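PDB 5BN3: V-type ATP synthase alpha chain from Nanoarchaeum equitans Kin4-M, which belongs to the alpha/beta family of rotary ATP synthase subunits and contains a P-loop nucleotide-binding domain, which holds ADP in this structure. Local coordinates for residues 188-193 and 307-312; 182-187 and 301-306; 129-134 and 141-146; 194-199 and 212-217. All coordinates share one frame; numbering follows the deposited sequence.

Interactions 1 and 2 use successive turns of helix 293-309, their centres about 11 Å apart, joining where the backbone N of R188 meets E306 OE1. Interaction 3, a beta hairpin of the barrel-sandwich domain, lies about 12 Å from interaction 1 between centres and touches it through Y307 with H142 and Q311 with R143. Interaction 4 follows interaction 1 in sequence, about 15 Å away between centres, and lies farthest from interaction 3 (about 25 Å). It comes nearest to a metal site: the K215 side chain is about 4 Å from a magnesium ion, probably the one at S372 and T374. The R309 side chain of interaction 1 is about 7 Å from a bound magnesium ion.

Interaction 1 of 4, residues 188-193 and 307-312; sequences RPYKEK and YFRDQG
R188 reaches across to D310 and R309 in a salt-bridge network at the C-terminal end of helix 293-309, part of the nucleotide-binding domain, just before the chain turns at G312 in a Schellman motif. Its CB lies 3.7 Å from D310 OD2, CG packs on W182 NE1, and CD packs against both that oxygen and the backbone N of Y307. A bend at chi3 (58°) then brings NE to D310 OD2 at 2.7 Å, meeting the oxygen nearly along its C-O axis. NH2 adds only a weak bond to the same atom, while Y307 CD1 lies over one face of the guanidinium, toward its rim. NH1 goes elsewhere, to H180 NE2.

R309 grips the other carboxylate oxygen, OD1, side-on with NE at 3.2 Å and NH2 at 3.0 Å. R309 NH2 also donates to R188 O at 3.1 Å from above the carbonyl plane, and a water bridges R309 NH1 to the same carbonyl, so aspartate, carbonyl and water hold this guanidinium in position. The acid probably offsets the repulsion between the two arginines, R188 NE and R309 NH2 being 5.5 Å apart. Another water donates to P189 O and, at 2.6 Å, to D310 OD1.

Interaction 2 of 4, residues 182-187 and 301-306; sequences WPIRKP and GATIGE
W182 lays CD1 of its indole against the methyl of T303, with CD1 3.8 Å from CG2. The indole is steadied within its own segment: NE1 donates to K186 O at 2.8 Å, the acceptor lying in the ring plane, and P183 CD sits over one face. Here the end of strand 180-183, in the barrel-sandwich domain, and the turn after it meet helix 293-309 of the nucleotide-binding domain.

T303 CG2 stands anti to the backbone N (OG1 at chi1 -62°), which leaves OG1 to face I184. OG1 comes 3.2 Å from I184 O, at an angle too poor for a hydrogen bond; its polar partners are Y299 O and R359 NH1. One helical turn after T303, E306 brings OE2 to 3.7 Å from P187 CA.

The direct touch is therefore van der Waals. Polar links come from R359, NH2 to I184 O and NH1 to T303 OG1 and E306 OE1, and for E306 OE1 also from the R188 N-H; R359 probably balances the buried glutamate's charge.

Interaction 3 of 4, residues 129-134 and 141-146; sequences GDIIGT and EHRIIV
I132 and I144 press their CG2 methyls together at 3.8 Å, and V146 CG1 closes on I132 CB at 4.0 Å, crossing it at about a right angle. F116 covers I132 and I144, and I126 covers I132 and V146, so this is the tight part of the contact. I131 and I145 also meet, CG1 to CG2 at 3.8 Å, on the face that carries T134 and R143.

The two segments are the arms of the beta hairpin 131-137/140-145 in the barrel-sandwich domain. I132 N donates to I144 O at 2.9 Å, while I144 N donates to G133 O, and I132 departs from extended geometry (psi -18°). Beyond it, V146 N bonds to D130 O and G129 N to V146 O, the latter from above the carbonyl plane.

Toward the exposed E141, and the partly exposed I131 and R143, the contact is made by aliphatic stems: I131 CD1 lies 3.7 Å from R143 CD, and T134 CG2 is 3.8 Å from E141 CG. R143 runs extended from CG to NE, and NE donates almost straight (170°) to E141 OE1 at 2.9 Å on the anti side of the carboxylate. R143 NH1 bonds instead to Q311 O.

Interaction 4 of 4, residues 194-199 and 212-217; sequences LDYNYP and PIAKGG
The backbones of P199 and A214 form a single bridge, CA to CA 4.1 Å, beside one nearly straight hydrogen bond from K215 N to Y198 O at 2.8 Å (172°). From A214 the chain makes a type II turn to G217, closed by G217 N on A214 O, with G216 at positive phi.

The Y196 ring packs against that turn. Its CG sits 3.6 Å from A214 CB, CD1 approaches K215 O, CE1 reaches the carbonyl of G216, and OH ends 3.7 Å from G217 CA. A water hydrogen-bonds with Y196 OH (3.2 Å) and donates to G216 O. The ring thus meets the alanine methyl at one end and glycine backbone at the other. K215 passes CG by P199 O at 3.9 Å; its last torsion (chi4 -54°) turns NZ to a water, at 2.8 Å, that also donates to P199 O. NZ bonds to D241 O as well. Another water accepts from Y198 N and donates to K215 O, beside the direct bond.

Helix 427-437 lies over P199 through V430 and Y433, and F429 meets the Y196 ring edge-to-face. From strand 370-379, S372 touches K215, T374 OG1 takes the N-H of G216, and I375 pairs with the backbone of G217; S372 and T374 belong to a magnesium site, so the turn probably borders that metal just before strand 218-222 begins.

Interaction 1 of 4, residues 188-193 and 307-312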
loop_
_atom_site.group_PDB
_atom_site.type_symbol
_atom_site.label_atom_id
_atom_site.label_comp_id
_atom_site.label_asym_id
_atom_site.label_seq_id
_atom_site.Cartn_x
_atom_site.Cartn_y
_atom_site.Cartn_z
ATOM N N ARG A 188 -22.494 16.171 -31.322
ATOM C CA ARG A 188 -23.198 16.944 -32.341
ATOM C C ARG A 188 -22.265 17.939 -33.024
ATOM O O ARG A 188 -21.530 18.671 -32.357
ATOM C CB ARG A 188 -24.421 17.650 -31.742
ATOM C CG ARG A 188 -25.537 16.686 -31.347
ATOM C CD ARG A 188 -26.717 17.397 -30.694
ATOM N NE ARG A 188 -27.297 18.430 -31.552
ATOM C CZ ARG A 188 -28.191 18.200 -32.510
ATOM N NH1 ARG A 188 -28.611 16.966 -32.751
ATOM N NH2 ARG A 188 -28.661 19.207 -33.232
ATOM N N PRO A 189 -22.298 17.967 -34.365
ATOM C CA PRO A 189 -21.391 18.793 -35.171
ATOM C C PRO A 189 -21.635 20.287 -35.004
ATOM O O PRO A 189 -22.732 20.710 -34.631
ATOM C CB PRO A 189 -21.727 18.378 -36.608
ATOM C CG PRO A 189 -23.143 17.910 -36.539
ATOM C CD PRO A 189 -23.260 17.229 -35.202
ATOM N N TYR A 190 -20.595 21.068 -35.275
ATOM C CA TYR A 190 -20.661 22.523 -35.258
ATOM C C TYR A 190 -19.655 23.025 -36.281
ATOM O O TYR A 190 -18.966 22.222 -36.910
ATOM C CB TYR A 190 -20.337 23.067 -33.862
ATOM C CG TYR A 190 -19.049 22.538 -33.278
ATOM C CD1 TYR A 190 -19.038 21.379 -32.518
ATOM C CD2 TYR A 190 -17.848 23.202 -33.479
ATOM C CE1 TYR A 190 -17.871 20.890 -31.981
ATOM C CE2 TYR A 190 -16.674 22.721 -32.944
ATOM C CZ TYR A 190 -16.692 21.565 -32.197
ATOM O OH TYR A 190 -15.524 21.082 -31.661
ATOM N N LYS A 191 -19.554 24.340 -36.451
ATOM C CA LYS A 191 -18.639 24.883 -37.455
ATOM C C LYS A 191 -17.208 25.045 -36.952
ATOM O O LYS A 191 -16.274 24.536 -37.568
ATOM C CB LYS A 191 -19.174 26.191 -38.046
ATOM C CG LYS A 191 -20.301 25.979 -39.046
ATOM C CD LYS A 191 -20.585 27.238 -39.848
ATOM C CE LYS A 191 -21.475 26.929 -41.040
ATOM N NZ LYS A 191 -21.725 28.134 -41.878
ATOM N N GLU A 192 -17.033 25.751 -35.837
ATOM C CA GLU A 192 -15.701 25.900 -35.252
ATOM C C GLU A 192 -15.735 26.258 -33.770
ATOM O O GLU A 192 -16.689 26.876 -33.284
ATOM C CB GLU A 192 -14.874 26.937 -36.025
ATOM C CG GLU A 192 -15.302 28.382 -35.811
ATOM C CD GLU A 192 -14.519 29.354 -36.679
ATOM O OE1 GLU A 192 -14.149 28.976 -37.811
ATOM O OE2 GLU A 192 -14.274 30.495 -36.230
ATOM N N LYS A 193 -14.689 25.857 -33.057
ATOM C CA LYS A 193 -14.521 26.227 -31.660
ATOM C C LYS A 193 -14.154 27.702 -31.589
ATOM O O LYS A 193 -13.331 28.179 -32.372
ATOM C CB LYS A 193 -13.411 25.387 -31.029
ATOM C CG LYS A 193 -13.519 23.898 -31.332
ATOM C CD LYS A 193 -12.266 23.140 -30.903
ATOM C CE LYS A 193 -12.309 21.685 -31.362
ATOM N NZ LYS A 193 -12.376 21.559 -32.846
ATOM N N TYR A 307 -27.583 20.091 -28.020
ATOM C CA TYR A 307 -28.773 20.434 -28.796
ATOM C C TYR A 307 -29.210 21.876 -28.567
ATOM O O TYR A 307 -29.500 22.605 -29.515
ATOM C CB TYR A 307 -29.915 19.466 -28.464
ATOM C CG TYR A 307 -31.263 19.858 -29.029
ATOM C CD1 TYR A 307 -31.494 19.857 -30.398
ATOM C CD2 TYR A 307 -32.311 20.210 -28.190
ATOM C CE1 TYR A 307 -32.730 20.209 -30.914
ATOM C CE2 TYR A 307 -33.548 20.564 -28.697
ATOM C CZ TYR A 307 -33.750 20.560 -30.059
ATOM O OH TYR A 307 -34.979 20.911 -30.565
ATOM N N PHE A 308 -29.253 22.292 -27.308
ATOM C CA PHE A 308 -29.636 23.664 -26.996
ATOM C C PHE A 308 -28.507 24.637 -27.330
ATOM O O PHE A 308 -28.756 25.796 -27.664
ATOM C CB PHE A 308 -30.076 23.786 -25.537
ATOM C CG PHE A 308 -31.471 23.289 -25.285
ATOM C CD1 PHE A 308 -32.567 24.086 -25.586
ATOM C CD2 PHE A 308 -31.691 22.029 -24.749
ATOM C CE1 PHE A 308 -33.858 23.636 -25.358
ATOM C CE2 PHE A 308 -32.978 21.572 -24.516
ATOM C CZ PHE A 308 -34.064 22.377 -24.822
ATOM N N ARG A 309 -27.269 24.158 -27.246
ATOM C CA ARG A 309 -26.116 24.929 -27.698
ATOM C C ARG A 309 -26.238 25.240 -29.188
ATOM O O ARG A 309 -25.932 26.349 -29.632
ATOM C CB ARG A 309 -24.824 24.152 -27.436
ATOM C CG ARG A 309 -23.566 24.828 -27.969
ATOM C CD ARG A 309 -22.472 23.808 -28.221
ATOM N NE ARG A 309 -22.840 22.884 -29.292
ATOM C CZ ARG A 309 -22.138 21.808 -29.632
ATOM N NH1 ARG A 309 -21.021 21.507 -28.981
ATOM N NH2 ARG A 309 -22.556 21.027 -30.618
ATOM N N ASP A 310 -26.700 24.258 -29.956
ATOM C CA ASP A 310 -26.838 24.407 -31.402
ATOM C C ASP A 310 -27.908 25.428 -31.797
ATOM O O ASP A 310 -27.932 25.904 -32.932
ATOM C CB ASP A 310 -27.139 23.047 -32.043
ATOM C CG ASP A 310 -25.971 22.084 -31.956
ATOM O OD1 ASP A 310 -24.823 22.541 -31.762
ATOM O OD2 ASP A 310 -26.204 20.865 -32.096
ATOM N N GLN A 311 -28.790 25.765 -30.860
ATOM C CA GLN A 311 -29.810 26.780 -31.102
ATOM C C GLN A 311 -29.247 28.176 -30.862
ATOM O O GLN A 311 -29.946 29.173 -31.041
ATOM C CB GLN A 311 -31.029 26.550 -30.199
ATOM C CG GLN A 311 -31.740 25.222 -30.421
ATOM C CD GLN A 311 -32.876 24.994 -29.442
ATOM O OE1 GLN A 311 -33.497 25.941 -28.956
ATOM N NE2 GLN A 311 -33.149 23.729 -29.141
ATOM N N GLY A 312 -27.985 28.244 -30.453
ATOM C CA GLY A 312 -27.348 29.522 -30.186
ATOM C C GLY A 312 -27.591 29.977 -28.761
ATOM O O GLY A 312 -27.656 31.176 -28.480
HETATM O O HOH W 1 -20.043 18.789 -29.703
HETATM O O HOH W 2 -25.417 20.016 -34.285
HETATM O O HOH W 3 -23.773 23.312 -34.008
#

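Interaction 2 of 4, residues 182-187 and 301-306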
loop_
_atom_site.group_PDB
_atom_site.type_symbol
_atom_site.label_atom_id
_atom_site.label_comp_id
_atom_site.label_asym_id
_atom_site.label_seq_id
_atom_site.Cartn_x
_atom_site.Cartn_y
_atom_site.Cartn_z
ATOM N N TRP A 182 -31.206 11.606 -32.128
ATOM C CA TRP A 182 -29.756 11.677 -32.251
ATOM C C TRP A 182 -29.064 10.660 -31.347
ATOM O O TRP A 182 -29.433 10.511 -30.182
ATOM C CB TRP A 182 -29.263 13.089 -31.928
ATOM C CG TRP A 182 -27.827 13.287 -32.261
ATOM C CD1 TRP A 182 -26.761 13.135 -31.424
ATOM C CD2 TRP A 182 -27.290 13.663 -33.533
ATOM N NE1 TRP A 182 -25.592 13.399 -32.097
ATOM C CE2 TRP A 182 -25.891 13.726 -33.394
ATOM C CE3 TRP A 182 -27.859 13.955 -34.775
ATOM C CZ2 TRP A 182 -25.051 14.069 -34.453
ATOM C CZ3 TRP A 182 -27.027 14.294 -35.823
ATOM C CH2 TRP A 182 -25.638 14.350 -35.657
ATOM N N PRO A 183 -28.058 9.954 -31.887
ATOM C CA PRO A 183 -27.286 8.979 -31.109
ATOM C C PRO A 183 -26.494 9.677 -30.005
ATOM O O PRO A 183 -25.666 10.538 -30.306
ATOM C CB PRO A 183 -26.322 8.383 -32.146
ATOM C CG PRO A 183 -26.936 8.704 -33.484
ATOM C CD PRO A 183 -27.616 10.022 -33.290
ATOM N N ILE A 184 -26.734 9.303 -28.751
ATOM C CA ILE A 184 -26.121 9.992 -27.616
ATOM C C ILE A 184 -24.603 9.821 -27.521
ATOM O O ILE A 184 -23.925 10.641 -26.902
ATOM C CB ILE A 184 -26.769 9.576 -26.275
ATOM C CG1 ILE A 184 -26.611 8.072 -26.039
ATOM C CG2 ILE A 184 -28.235 9.982 -26.238
ATOM C CD1 ILE A 184 -27.149 7.610 -24.697
ATOM N N ARG A 185 -24.073 8.762 -28.124
ATOM C CA ARG A 185 -22.630 8.517 -28.100
ATOM C C ARG A 185 -21.890 9.322 -29.162
ATOM O O ARG A 185 -20.663 9.286 -29.237
ATOM C CB ARG A 185 -22.325 7.028 -28.284
ATOM C CG ARG A 185 -22.774 6.150 -27.130
ATOM C CD ARG A 185 -22.295 4.719 -27.303
ATOM N NE ARG A 185 -22.777 3.858 -26.227
ATOM C CZ ARG A 185 -22.170 3.723 -25.051
ATOM N NH1 ARG A 185 -21.053 4.392 -24.801
ATOM N NH2 ARG A 185 -22.679 2.923 -24.127
ATOM N N LYS A 186 -22.645 10.046 -29.979
ATOM C CA LYS A 186 -22.074 10.794 -31.092
ATOM C C LYS A 186 -22.175 12.290 -30.833
ATOM O O LYS A 186 -23.277 12.824 -30.690
ATOM C CB LYS A 186 -22.809 10.440 -32.385
ATOM C CG LYS A 186 -22.258 11.093 -33.638
ATOM C CD LYS A 186 -23.019 10.594 -34.860
ATOM C CE LYS A 186 -22.539 11.262 -36.136
ATOM N NZ LYS A 186 -23.324 10.811 -37.319
ATOM N N PRO A 187 -21.021 12.970 -30.760
ATOM C CA PRO A 187 -20.990 14.420 -30.529
ATOM C C PRO A 187 -21.685 15.171 -31.658
ATOM O O PRO A 187 -21.485 14.827 -32.824
ATOM C CB PRO A 187 -19.492 14.744 -30.543
ATOM C CG PRO A 187 -18.816 13.452 -30.203
ATOM C CD PRO A 187 -19.670 12.385 -30.820
ATOM N N GLY A 301 -27.355 13.611 -21.229
ATOM C CA GLY A 301 -27.352 14.995 -20.788
ATOM C C GLY A 301 -26.430 15.865 -21.612
ATOM O O GLY A 301 -26.724 17.034 -21.866
ATOM N N ALA A 302 -25.305 15.294 -22.027
ATOM C CA ALA A 302 -24.368 16.005 -22.883
ATOM C C ALA A 302 -24.994 16.289 -24.244
ATOM O O ALA A 302 -24.851 17.386 -24.785
ATOM C CB ALA A 302 -23.092 15.200 -23.045
ATOM N N THR A 303 -25.677 15.290 -24.797
ATOM C CA THR A 303 -26.326 15.421 -26.101
ATOM C C THR A 303 -27.413 16.492 -26.095
ATOM O O THR A 303 -27.499 17.307 -27.017
ATOM C CB THR A 303 -26.933 14.079 -26.553
ATOM O OG1 THR A 303 -25.887 13.109 -26.691
ATOM C CG2 THR A 303 -27.640 14.239 -27.888
ATOM N N ILE A 304 -28.246 16.482 -25.056
ATOM C CA ILE A 304 -29.282 17.495 -24.894
ATOM C C ILE A 304 -28.645 18.877 -24.727
ATOM O O ILE A 304 -29.152 19.871 -25.251
ATOM C CB ILE A 304 -30.191 17.165 -23.688
ATOM C CG1 ILE A 304 -30.967 15.869 -23.951
ATOM C CG2 ILE A 304 -31.148 18.307 -23.404
ATOM C CD1 ILE A 304 -31.798 15.393 -22.766
ATOM N N GLY A 305 -27.524 18.933 -24.010
ATOM C CA GLY A 305 -26.785 20.174 -23.844
ATOM C C GLY A 305 -26.282 20.727 -25.161
ATOM O O GLY A 305 -26.375 21.931 -25.414
ATOM N N GLU A 306 -25.745 19.843 -25.997
ATOM C CA GLU A 306 -25.268 20.227 -27.318
ATOM C C GLU A 306 -26.423 20.722 -28.179
ATOM O O GLU A 306 -26.259 21.645 -28.974
ATOM C CB GLU A 306 -24.597 19.038 -28.008
ATOM C CG GLU A 306 -23.255 18.626 -27.429
ATOM C CD GLU A 306 -22.691 17.403 -28.124
ATOM O OE1 GLU A 306 -23.488 16.519 -28.510
ATOM O OE2 GLU A 306 -21.456 17.324 -28.291
#

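Interaction 3 of 4, residues 129-134 and 141-146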
loop_
_atom_site.group_PDB
_atom_site.type_symbol
_atom_site.label_atom_id
_atom_site.label_comp_id
_atom_site.label_asym_id
_atom_site.label_seq_id
_atom_site.Cartn_x
_atom_site.Cartn_y
_atom_site.Cartn_z
ATOM N N GLY A 129 -28.913 22.170 -39.515
ATOM C CA GLY A 129 -28.760 23.000 -38.335
ATOM C C GLY A 129 -29.470 24.340 -38.400
ATOM O O GLY A 129 -29.449 25.097 -37.425
ATOM N N ASP A 130 -30.095 24.642 -39.536
ATOM C CA ASP A 130 -30.810 25.907 -39.696
ATOM C C ASP A 130 -32.052 25.983 -38.808
ATOM O O ASP A 130 -32.718 24.975 -38.569
ATOM C CB ASP A 130 -31.216 26.126 -41.157
ATOM C CG ASP A 130 -30.057 26.564 -42.033
ATOM O OD1 ASP A 130 -29.042 27.049 -41.490
ATOM O OD2 ASP A 130 -30.172 26.436 -43.270
ATOM N N ILE A 131 -32.357 27.183 -38.325
ATOM C CA ILE A 131 -33.578 27.415 -37.563
ATOM C C ILE A 131 -34.760 27.578 -38.518
ATOM O O ILE A 131 -34.847 28.568 -39.247
ATOM C CB ILE A 131 -33.454 28.673 -36.677
ATOM C CG1 ILE A 131 -32.298 28.513 -35.685
ATOM C CG2 ILE A 131 -34.751 28.934 -35.934
ATOM C CD1 ILE A 131 -32.016 29.757 -34.868
ATOM N N ILE A 132 -35.663 26.602 -38.517
ATOM C CA ILE A 132 -36.806 26.614 -39.425
ATOM C C ILE A 132 -37.995 27.352 -38.808
ATOM O O ILE A 132 -38.912 27.777 -39.515
ATOM C CB ILE A 132 -37.201 25.177 -39.849
ATOM C CG1 ILE A 132 -38.088 25.198 -41.096
ATOM C CG2 ILE A 132 -37.873 24.430 -38.703
ATOM C CD1 ILE A 132 -38.342 23.832 -41.680
ATOM N N GLY A 133 -37.963 27.514 -37.487
ATOM C CA GLY A 133 -39.013 28.220 -36.772
ATOM C C GLY A 133 -38.824 28.171 -35.266
ATOM O O GLY A 133 -37.831 27.631 -34.780
ATOM N N THR A 134 -39.775 28.735 -34.523
ATOM C CA THR A 134 -39.693 28.748 -33.064
ATOM C C THR A 134 -40.959 28.218 -32.396
ATOM O O THR A 134 -42.052 28.291 -32.961
ATOM C CB THR A 134 -39.385 30.158 -32.508
ATOM O OG1 THR A 134 -40.400 31.076 -32.931
ATOM C CG2 THR A 134 -38.030 30.647 -32.989
ATOM N N GLU A 141 -37.993 30.534 -25.780
ATOM C CA GLU A 141 -38.038 30.458 -27.237
ATOM C C GLU A 141 -37.254 29.245 -27.744
ATOM O O GLU A 141 -36.052 29.327 -28.007
ATOM C CB GLU A 141 -37.502 31.743 -27.877
ATOM C CG GLU A 141 -37.552 31.732 -29.400
ATOM C CD GLU A 141 -36.885 32.939 -30.031
ATOM O OE1 GLU A 141 -35.814 32.771 -30.652
ATOM O OE2 GLU A 141 -37.438 34.055 -29.923
ATOM N N HIS A 142 -37.942 28.119 -27.877
ATOM C CA HIS A 142 -37.313 26.911 -28.392
ATOM C C HIS A 142 -37.142 27.034 -29.898
ATOM O O HIS A 142 -38.118 27.194 -30.635
ATOM C CB HIS A 142 -38.157 25.683 -28.051
ATOM C CG HIS A 142 -37.428 24.384 -28.202
ATOM N ND1 HIS A 142 -37.480 23.392 -27.246
ATOM C CD2 HIS A 142 -36.645 23.909 -29.197
ATOM C CE1 HIS A 142 -36.753 22.365 -27.644
ATOM N NE2 HIS A 142 -36.236 22.648 -28.825
ATOM N N ARG A 143 -35.898 26.967 -30.354
ATOM C CA ARG A 143 -35.606 27.086 -31.773
ATOM C C ARG A 143 -35.569 25.721 -32.444
ATOM O O ARG A 143 -34.757 24.861 -32.098
ATOM C CB ARG A 143 -34.297 27.853 -31.978
ATOM C CG ARG A 143 -34.421 29.319 -31.575
ATOM C CD ARG A 143 -33.081 29.976 -31.312
ATOM N NE ARG A 143 -33.250 31.325 -30.769
ATOM C CZ ARG A 143 -32.269 32.057 -30.249
ATOM N NH1 ARG A 143 -31.035 31.579 -30.193
ATOM N NH2 ARG A 143 -32.525 33.268 -29.779
ATOM N N ILE A 144 -36.476 25.523 -33.395
ATOM C CA ILE A 144 -36.554 24.262 -34.118
ATOM C C ILE A 144 -35.458 24.225 -35.174
ATOM O O ILE A 144 -35.575 24.851 -36.228
ATOM C CB ILE A 144 -37.936 24.065 -34.769
ATOM C CG1 ILE A 144 -39.042 24.325 -33.743
ATOM C CG2 ILE A 144 -38.059 22.665 -35.358
ATOM C CD1 ILE A 144 -38.956 23.444 -32.499
ATOM N N ILE A 145 -34.382 23.506 -34.874
ATOM C CA ILE A 145 -33.274 23.370 -35.806
ATOM C C ILE A 145 -33.384 22.045 -36.548
ATOM O O ILE A 145 -33.566 20.991 -35.935
ATOM C CB ILE A 145 -31.906 23.486 -35.094
ATOM C CG1 ILE A 145 -31.847 22.560 -33.877
ATOM C CG2 ILE A 145 -31.653 24.926 -34.661
ATOM C CD1 ILE A 145 -30.485 22.523 -33.212
ATOM N N VAL A 146 -33.296 22.110 -37.872
ATOM C CA VAL A 146 -33.370 20.913 -38.696
ATOM C C VAL A 146 -32.132 20.061 -38.452
ATOM O O VAL A 146 -31.071 20.597 -38.119
ATOM C CB VAL A 146 -33.502 21.271 -40.193
ATOM C CG1 VAL A 146 -34.758 22.087 -40.431
ATOM C CG2 VAL A 146 -32.287 22.038 -40.672
#

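Interaction 4 of 4, residues 194-199 and 212-217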
loop_
_atom_site.group_PDB
_atom_site.type_symbol
_atom_site.label_atom_id
_atom_site.label_comp_id
_atom_site.label_asym_id
_atom_site.label_seq_id
_atom_site.Cartn_x
_atom_site.Cartn_y
_atom_site.Cartn_z
ATOM N N LEU A 194 -14.773 28.427 -30.664
ATOM C CA LEU A 194 -14.486 29.848 -30.501
ATOM C C LEU A 194 -13.637 30.075 -29.257
ATOM O O LEU A 194 -13.570 29.216 -28.377
ATOM C CB LEU A 194 -15.782 30.656 -30.400
ATOM C CG LEU A 194 -16.716 30.667 -31.612
ATOM C CD1 LEU A 194 -17.935 31.547 -31.354
ATOM C CD2 LEU A 194 -15.973 31.133 -32.847
ATOM N N ASP A 195 -12.984 31.231 -29.190
ATOM C CA ASP A 195 -12.218 31.594 -28.008
ATOM C C ASP A 195 -13.159 31.899 -26.855
ATOM O O ASP A 195 -14.312 32.282 -27.070
ATOM C CB ASP A 195 -11.343 32.817 -28.288
ATOM C CG ASP A 195 -10.242 32.528 -29.287
ATOM O OD1 ASP A 195 -9.889 31.342 -29.460
ATOM O OD2 ASP A 195 -9.726 33.491 -29.896
ATOM N N TYR A 196 -12.670 31.722 -25.633
ATOM C CA TYR A 196 -13.414 32.167 -24.466
ATOM C C TYR A 196 -13.591 33.675 -24.559
ATOM O O TYR A 196 -12.815 34.362 -25.225
ATOM C CB TYR A 196 -12.697 31.767 -23.182
ATOM C CG TYR A 196 -12.706 30.278 -22.951
ATOM C CD1 TYR A 196 -13.856 29.533 -23.173
ATOM C CD2 TYR A 196 -11.565 29.612 -22.529
ATOM C CE1 TYR A 196 -13.872 28.169 -22.968
ATOM C CE2 TYR A 196 -11.572 28.247 -22.324
ATOM C CZ TYR A 196 -12.731 27.532 -22.546
ATOM O OH TYR A 196 -12.752 26.172 -22.345
ATOM N N ASN A 197 -14.610 34.185 -23.885
ATOM C CA ASN A 197 -15.120 35.509 -24.178
ATOM C C ASN A 197 -15.596 36.200 -22.915
ATOM O O ASN A 197 -15.376 37.395 -22.707
ATOM C CB ASN A 197 -16.300 35.342 -25.139
ATOM C CG ASN A 197 -16.886 36.655 -25.589
ATOM O OD1 ASN A 197 -16.218 37.689 -25.571
ATOM N ND2 ASN A 197 -18.144 36.623 -26.011
ATOM N N TYR A 198 -16.233 35.413 -22.060
ATOM C CA TYR A 198 -17.093 35.941 -21.021
ATOM C C TYR A 198 -17.107 34.971 -19.847
ATOM O O TYR A 198 -17.162 33.756 -20.046
ATOM C CB TYR A 198 -18.496 36.064 -21.606
ATOM C CG TYR A 198 -19.405 37.045 -20.920
ATOM C CD1 TYR A 198 -19.429 38.380 -21.301
ATOM C CD2 TYR A 198 -20.265 36.634 -19.915
ATOM C CE1 TYR A 198 -20.274 39.280 -20.686
ATOM C CE2 TYR A 198 -21.113 37.525 -19.294
ATOM C CZ TYR A 198 -21.113 38.846 -19.683
ATOM O OH TYR A 198 -21.960 39.734 -19.063
ATOM N N PRO A 199 -17.057 35.501 -18.618
ATOM C CA PRO A 199 -17.020 34.624 -17.444
ATOM C C PRO A 199 -18.334 33.877 -17.238
ATOM O O PRO A 199 -19.391 34.372 -17.631
ATOM C CB PRO A 199 -16.787 35.600 -16.285
ATOM C CG PRO A 199 -17.316 36.908 -16.780
ATOM C CD PRO A 199 -17.018 36.928 -18.252
ATOM N N PRO A 212 -13.015 31.625 -11.153
ATOM C CA PRO A 212 -14.051 31.565 -12.189
ATOM C C PRO A 212 -13.595 30.827 -13.441
ATOM O O PRO A 212 -12.400 30.792 -13.735
ATOM C CB PRO A 212 -14.282 33.040 -12.526
ATOM C CG PRO A 212 -12.954 33.676 -12.292
ATOM C CD PRO A 212 -12.361 32.948 -11.107
ATOM N N ILE A 213 -14.544 30.234 -14.157
ATOM C CA ILE A 213 -14.278 29.711 -15.489
ATOM C C ILE A 213 -15.035 30.551 -16.509
ATOM O O ILE A 213 -15.898 31.354 -16.147
ATOM C CB ILE A 213 -14.713 28.237 -15.640
ATOM C CG1 ILE A 213 -16.208 28.075 -15.360
ATOM C CG2 ILE A 213 -13.917 27.354 -14.719
ATOM C CD1 ILE A 213 -16.706 26.646 -15.551
ATOM N N ALA A 214 -14.722 30.360 -17.783
ATOM C CA ALA A 214 -15.429 31.074 -18.839
ATOM C C ALA A 214 -16.652 30.281 -19.281
ATOM O O ALA A 214 -16.735 29.073 -19.031
ATOM C CB ALA A 214 -14.508 31.315 -20.013
ATOM N N LYS A 215 -17.599 30.955 -19.932
ATOM C CA LYS A 215 -18.728 30.267 -20.550
ATOM C C LYS A 215 -18.204 29.308 -21.606
ATOM O O LYS A 215 -17.456 29.707 -22.502
ATOM C CB LYS A 215 -19.693 31.258 -21.210
ATOM C CG LYS A 215 -20.713 31.881 -20.273
ATOM C CD LYS A 215 -21.922 32.380 -21.058
ATOM C CE LYS A 215 -22.931 33.068 -20.158
ATOM N NZ LYS A 215 -23.340 32.208 -19.016
ATOM N N GLY A 216 -18.599 28.045 -21.500
ATOM C CA GLY A 216 -18.104 27.025 -22.403
ATOM C C GLY A 216 -16.930 26.283 -21.798
ATOM O O GLY A 216 -16.381 25.370 -22.411
ATOM N N GLY A 217 -16.540 26.677 -20.589
ATOM C CA GLY A 217 -15.453 26.010 -19.895
ATOM C C GLY A 217 -15.920 24.776 -19.144
ATOM O O GLY A 217 -17.053 24.323 -19.312
HETATM O O HOH W 4 -14.550 23.564 -22.322
HETATM O O HOH W 5 -16.638 32.537 -23.000
HETATM O O HOH W 6 -22.304 33.965 -17.169
#